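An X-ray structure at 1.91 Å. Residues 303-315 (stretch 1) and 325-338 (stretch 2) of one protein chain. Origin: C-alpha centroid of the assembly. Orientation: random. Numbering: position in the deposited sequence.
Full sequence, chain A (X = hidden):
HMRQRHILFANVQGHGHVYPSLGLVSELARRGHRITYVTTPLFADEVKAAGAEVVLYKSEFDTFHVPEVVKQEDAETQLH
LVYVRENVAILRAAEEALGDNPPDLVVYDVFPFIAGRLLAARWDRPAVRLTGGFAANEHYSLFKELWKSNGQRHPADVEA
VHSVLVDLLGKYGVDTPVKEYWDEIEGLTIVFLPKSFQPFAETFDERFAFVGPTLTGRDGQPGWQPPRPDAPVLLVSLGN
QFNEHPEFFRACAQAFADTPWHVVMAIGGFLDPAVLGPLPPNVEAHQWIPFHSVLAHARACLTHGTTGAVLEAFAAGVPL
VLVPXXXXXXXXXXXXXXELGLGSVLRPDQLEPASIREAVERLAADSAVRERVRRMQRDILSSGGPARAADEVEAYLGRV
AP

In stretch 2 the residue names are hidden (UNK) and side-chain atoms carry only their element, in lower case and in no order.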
# COMPACT_ATOMS: atom_id res chain seq x y z
N THR A 303 7.74 17.91 6.69
CA THR A 303 8.13 17.20 5.46
C THR A 303 8.64 18.15 4.40
O THR A 303 8.47 19.36 4.53
CB THR A 303 6.96 16.32 4.89
OG1 THR A 303 7.43 15.57 3.76
CG2 THR A 303 5.80 17.17 4.41
N HIS A 304 9.30 17.60 3.38
CA HIS A 304 9.81 18.37 2.24
C HIS A 304 8.69 18.89 1.29
O HIS A 304 8.85 19.94 0.65
CB HIS A 304 10.88 17.58 1.46
CG HIS A 304 10.43 16.20 1.06
ND1 HIS A 304 9.83 15.32 1.95
CD2 HIS A 304 10.50 15.55 -0.12
CE1 HIS A 304 9.52 14.20 1.31
NE2 HIS A 304 9.93 14.31 0.06
N GLY A 305 7.58 18.20 1.18
CA GLY A 305 6.45 18.78 0.45
C GLY A 305 6.28 18.33 -0.99
O GLY A 305 5.59 18.98 -1.76
N THR A 306 6.91 17.21 -1.36
CA THR A 306 6.63 16.57 -2.65
C THR A 306 5.13 16.16 -2.68
O THR A 306 4.56 15.84 -1.63
CB THR A 306 7.52 15.33 -2.87
OG1 THR A 306 7.41 14.46 -1.73
CG2 THR A 306 8.97 15.76 -3.02
N THR A 307 4.52 16.21 -3.86
CA THR A 307 3.09 15.91 -3.99
C THR A 307 2.72 14.59 -3.33
O THR A 307 1.68 14.50 -2.66
CB THR A 307 2.63 15.85 -5.45
OG1 THR A 307 3.38 14.85 -6.09
CG2 THR A 307 2.89 17.16 -6.17
N GLY A 308 3.56 13.58 -3.52
CA GLY A 308 3.39 12.27 -2.89
C GLY A 308 3.25 12.32 -1.37
O GLY A 308 2.29 11.77 -0.80
N ALA A 309 4.22 12.94 -0.72
CA ALA A 309 4.28 13.01 0.73
C ALA A 309 3.11 13.84 1.29
O ALA A 309 2.58 13.53 2.36
CB ALA A 309 5.60 13.60 1.16
N VAL A 310 2.78 14.91 0.59
CA VAL A 310 1.69 15.80 1.00
C VAL A 310 0.37 15.07 1.06
O VAL A 310 -0.36 15.13 2.05
CB VAL A 310 1.72 17.05 0.03
CG1 VAL A 310 0.37 17.65 -0.26
CG2 VAL A 310 2.79 18.08 0.51
N LEU A 311 0.05 14.39 -0.03
CA LEU A 311 -1.26 13.70 -0.16
C LEU A 311 -1.35 12.50 0.83
O LEU A 311 -2.44 12.17 1.33
CB LEU A 311 -1.42 13.25 -1.62
CG LEU A 311 -1.62 14.37 -2.69
CD1 LEU A 311 -1.84 13.78 -4.10
CD2 LEU A 311 -2.71 15.35 -2.37
N GLU A 312 -0.22 11.86 1.11
CA GLU A 312 -0.17 10.85 2.16
C GLU A 312 -0.60 11.42 3.53
O GLU A 312 -1.45 10.81 4.22
CB GLU A 312 1.24 10.30 2.30
CG GLU A 312 1.31 8.98 2.97
CD GLU A 312 1.27 7.89 1.96
OE1 GLU A 312 2.33 7.64 1.32
OE2 GLU A 312 0.17 7.29 1.77
N ALA A 313 -0.01 12.56 3.92
CA ALA A 313 -0.38 13.30 5.14
C ALA A 313 -1.87 13.68 5.10
O ALA A 313 -2.65 13.37 6.03
CB ALA A 313 0.52 14.59 5.36
N PHE A 314 -2.32 14.27 3.99
CA PHE A 314 -3.72 14.65 3.97
C PHE A 314 -4.70 13.46 3.98
O PHE A 314 -5.75 13.59 4.58
CB PHE A 314 -4.00 15.55 2.78
CG PHE A 314 -3.23 16.86 2.82
CD1 PHE A 314 -2.78 17.41 4.03
CD2 PHE A 314 -2.96 17.51 1.64
CE1 PHE A 314 -2.09 18.63 4.05
CE2 PHE A 314 -2.31 18.69 1.62
CZ PHE A 314 -1.83 19.26 2.82
N ALA A 315 -4.35 12.31 3.35
CA ALA A 315 -5.17 11.07 3.41
C ALA A 315 -5.48 10.71 4.86
O ALA A 315 -6.52 10.13 5.15
CB ALA A 315 -4.46 9.87 2.73
N UNK A 325 12.86 23.66 0.63
CA UNK A 325 14.21 23.84 0.08
C UNK A 325 15.01 22.52 0.02
O UNK A 325 16.03 22.43 -0.67
n UNK A 325 14.65 24.37 3.30
c UNK A 325 16.71 24.15 2.61
c UNK A 325 15.46 24.48 2.19
n UNK A 325 16.62 23.84 3.94
c UNK A 325 15.37 23.99 4.34
c UNK A 325 14.96 24.92 0.85
N UNK A 326 14.53 21.49 0.73
CA UNK A 326 15.21 20.20 0.73
C UNK A 326 14.96 19.40 -0.55
O UNK A 326 15.78 18.57 -0.92
c UNK A 326 16.96 19.90 3.32
c UNK A 326 15.56 19.87 3.24
c UNK A 326 16.83 20.80 5.56
c UNK A 326 15.44 20.77 5.48
c UNK A 326 17.58 20.36 4.48
c UNK A 326 14.82 20.31 4.33
c UNK A 326 14.88 19.37 1.99
N UNK A 327 13.84 19.68 -1.22
CA UNK A 327 13.49 19.01 -2.47
C UNK A 327 13.14 20.06 -3.52
O UNK A 327 12.14 20.75 -3.39
c UNK A 327 12.33 18.05 -2.25
N UNK A 328 13.98 20.22 -4.55
CA UNK A 328 13.64 21.12 -5.67
C UNK A 328 12.28 20.77 -6.33
O UNK A 328 11.53 21.66 -6.75
c UNK A 328 15.82 22.23 -6.29
o UNK A 328 15.38 19.93 -6.90
c UNK A 328 14.76 21.21 -6.73
N UNK A 329 11.96 19.48 -6.37
CA UNK A 329 10.68 19.00 -6.90
C UNK A 329 9.46 19.44 -6.08
O UNK A 329 8.32 19.38 -6.57
o UNK A 329 13.14 14.93 -8.05
c UNK A 329 10.69 17.47 -6.98
o UNK A 329 11.73 15.01 -6.34
c UNK A 329 11.84 16.92 -7.80
c UNK A 329 12.26 15.52 -7.36
N UNK A 330 9.68 19.89 -4.85
CA UNK A 330 8.59 20.20 -3.92
C UNK A 330 7.93 21.59 -4.07
O UNK A 330 6.89 21.83 -3.47
c UNK A 330 9.04 19.98 -2.48
N UNK A 331 8.52 22.49 -4.85
CA UNK A 331 8.02 23.88 -4.87
C UNK A 331 6.52 24.03 -5.29
O UNK A 331 5.75 24.65 -4.56
c UNK A 331 8.96 24.84 -5.66
N UNK A 332 6.10 23.47 -6.45
CA UNK A 332 4.68 23.55 -6.87
C UNK A 332 3.68 22.99 -5.84
O UNK A 332 2.70 23.67 -5.51
c UNK A 332 4.64 22.66 -8.12
c UNK A 332 6.04 22.65 -8.64
c UNK A 332 6.92 22.73 -7.45
N UNK A 333 3.93 21.77 -5.34
CA UNK A 333 3.04 21.19 -4.29
C UNK A 333 3.10 21.99 -3.03
O UNK A 333 2.07 22.31 -2.48
c UNK A 333 3.38 19.74 -3.98
o UNK A 333 4.76 19.52 -4.16
N UNK A 334 4.30 22.33 -2.57
CA UNK A 334 4.43 23.17 -1.41
C UNK A 334 3.67 24.49 -1.55
O UNK A 334 2.97 24.91 -0.64
c UNK A 334 5.92 23.44 -1.07
N UNK A 335 3.81 25.17 -2.68
CA UNK A 335 3.11 26.45 -2.82
C UNK A 335 1.59 26.22 -2.79
O UNK A 335 0.86 27.01 -2.20
c UNK A 335 5.31 28.76 -3.00
o UNK A 335 4.39 29.48 -2.52
c UNK A 335 3.53 27.20 -4.09
c UNK A 335 4.98 27.71 -4.09
o UNK A 335 6.52 28.87 -2.63
N UNK A 336 1.13 25.13 -3.39
CA UNK A 336 -0.31 24.80 -3.35
C UNK A 336 -0.83 24.56 -1.92
O UNK A 336 -1.86 25.09 -1.53
c UNK A 336 -5.29 24.86 -5.71
n UNK A 336 -6.49 24.33 -5.91
n UNK A 336 -4.24 24.06 -5.64
n UNK A 336 -5.14 26.17 -5.58
c UNK A 336 -0.65 23.64 -4.30
c UNK A 336 -2.87 24.48 -5.38
c UNK A 336 -2.17 23.40 -4.49
N UNK A 337 -0.07 23.82 -1.12
CA UNK A 337 -0.41 23.60 0.28
C UNK A 337 -0.56 24.93 1.04
O UNK A 337 -1.53 25.11 1.77
c UNK A 337 0.45 21.22 0.36
c UNK A 337 0.60 22.66 0.96
c UNK A 337 0.45 22.64 2.45
N UNK A 338 0.39 25.83 0.87
CA UNK A 338 0.32 27.16 1.52
C UNK A 338 -0.87 27.97 0.97
O UNK A 338 -1.64 28.56 1.74
c UNK A 338 2.88 27.19 1.86
c UNK A 338 1.65 27.95 1.33
c UNK A 338 1.56 29.39 1.88
c UNK A 338 2.69 26.38 3.16
O HOH W 1 6.37 16.61 -6.21

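Position 325 carries one carbon and then a five-membered ring of three carbons and two nitrogens, an imidazole: H325. Its CA-to-CB bond points away from stretch 1. At 326 one carbon leads to a ring of six carbons; that first carbon, the CB, lies 4.4 Å from H304 CB, but the ring leads away from stretch 1. This is F326.

Position 327 has a single carbon, a CB 3.8 Å from H304 CD2, at the edge of the imidazole ring, and 4.1 Å from T306 CG2. It is A327; a methyl fits this buried spot. Position 328 has one carbon bearing an oxygen and a carbon, the fork of a threonine: T328, exposed and out of reach. At 329 three carbons end in two oxygens, one of them 4.4 Å from T306 CG2: E329, exposed at the margin. Its backbone O accepts a weak hydrogen bond of 3.4 Å from the O of water 1, which in turn accepts one of 3.0 Å from T307 N.

Position 330 again has one carbon. Here the backbones nearly meet, its CA 4.3 Å from T306 CA, and its CB sits 3.1 Å from H304 O and 3.5 Å from G305 C. A small side chain suits so tight a place: A330. Position 331, also one carbon, is A331, directed away. At 332 three carbons close onto the backbone nitrogen: P332, in the first turn of the helix, where its lack of an N-H costs little.

Position 333 has one carbon, a CB 3.4 Å from T307 CG2, and then one oxygen, 2.6 Å from G305 O: S333, whose OG donates a hydrogen bond there. Position 334 has one carbon, beside G305; an ideal CB on that glycine would lie 3.6 Å from this CB, and the glycine's own backbone angles would already disfavour one. It is A334.

Position 335, three carbons ending in two oxygens, is E335, exposed. Position 336, three carbons, a nitrogen, and a carbon with two more nitrogens, is R336, its guanidinium bonded elsewhere in the structure. Position 337 is one carbon carrying two, one of which lies 3.6 Å from V310 CG1 and 3.9 Å from F314 CZ, near the plane of the phenyl ring: V337, this carbon being CG2. Position 338, four carbons forked at the first, is I338, out of reach.

The contact combines small residues, permitting close backbone approach, with one direct hydrogen bond from S333 and an apolar patch around V337. The helices run at 35°, their axes 9.6 Å apart at closest approach.

Stretch 2 325-338: HFATEAAPSAERVI
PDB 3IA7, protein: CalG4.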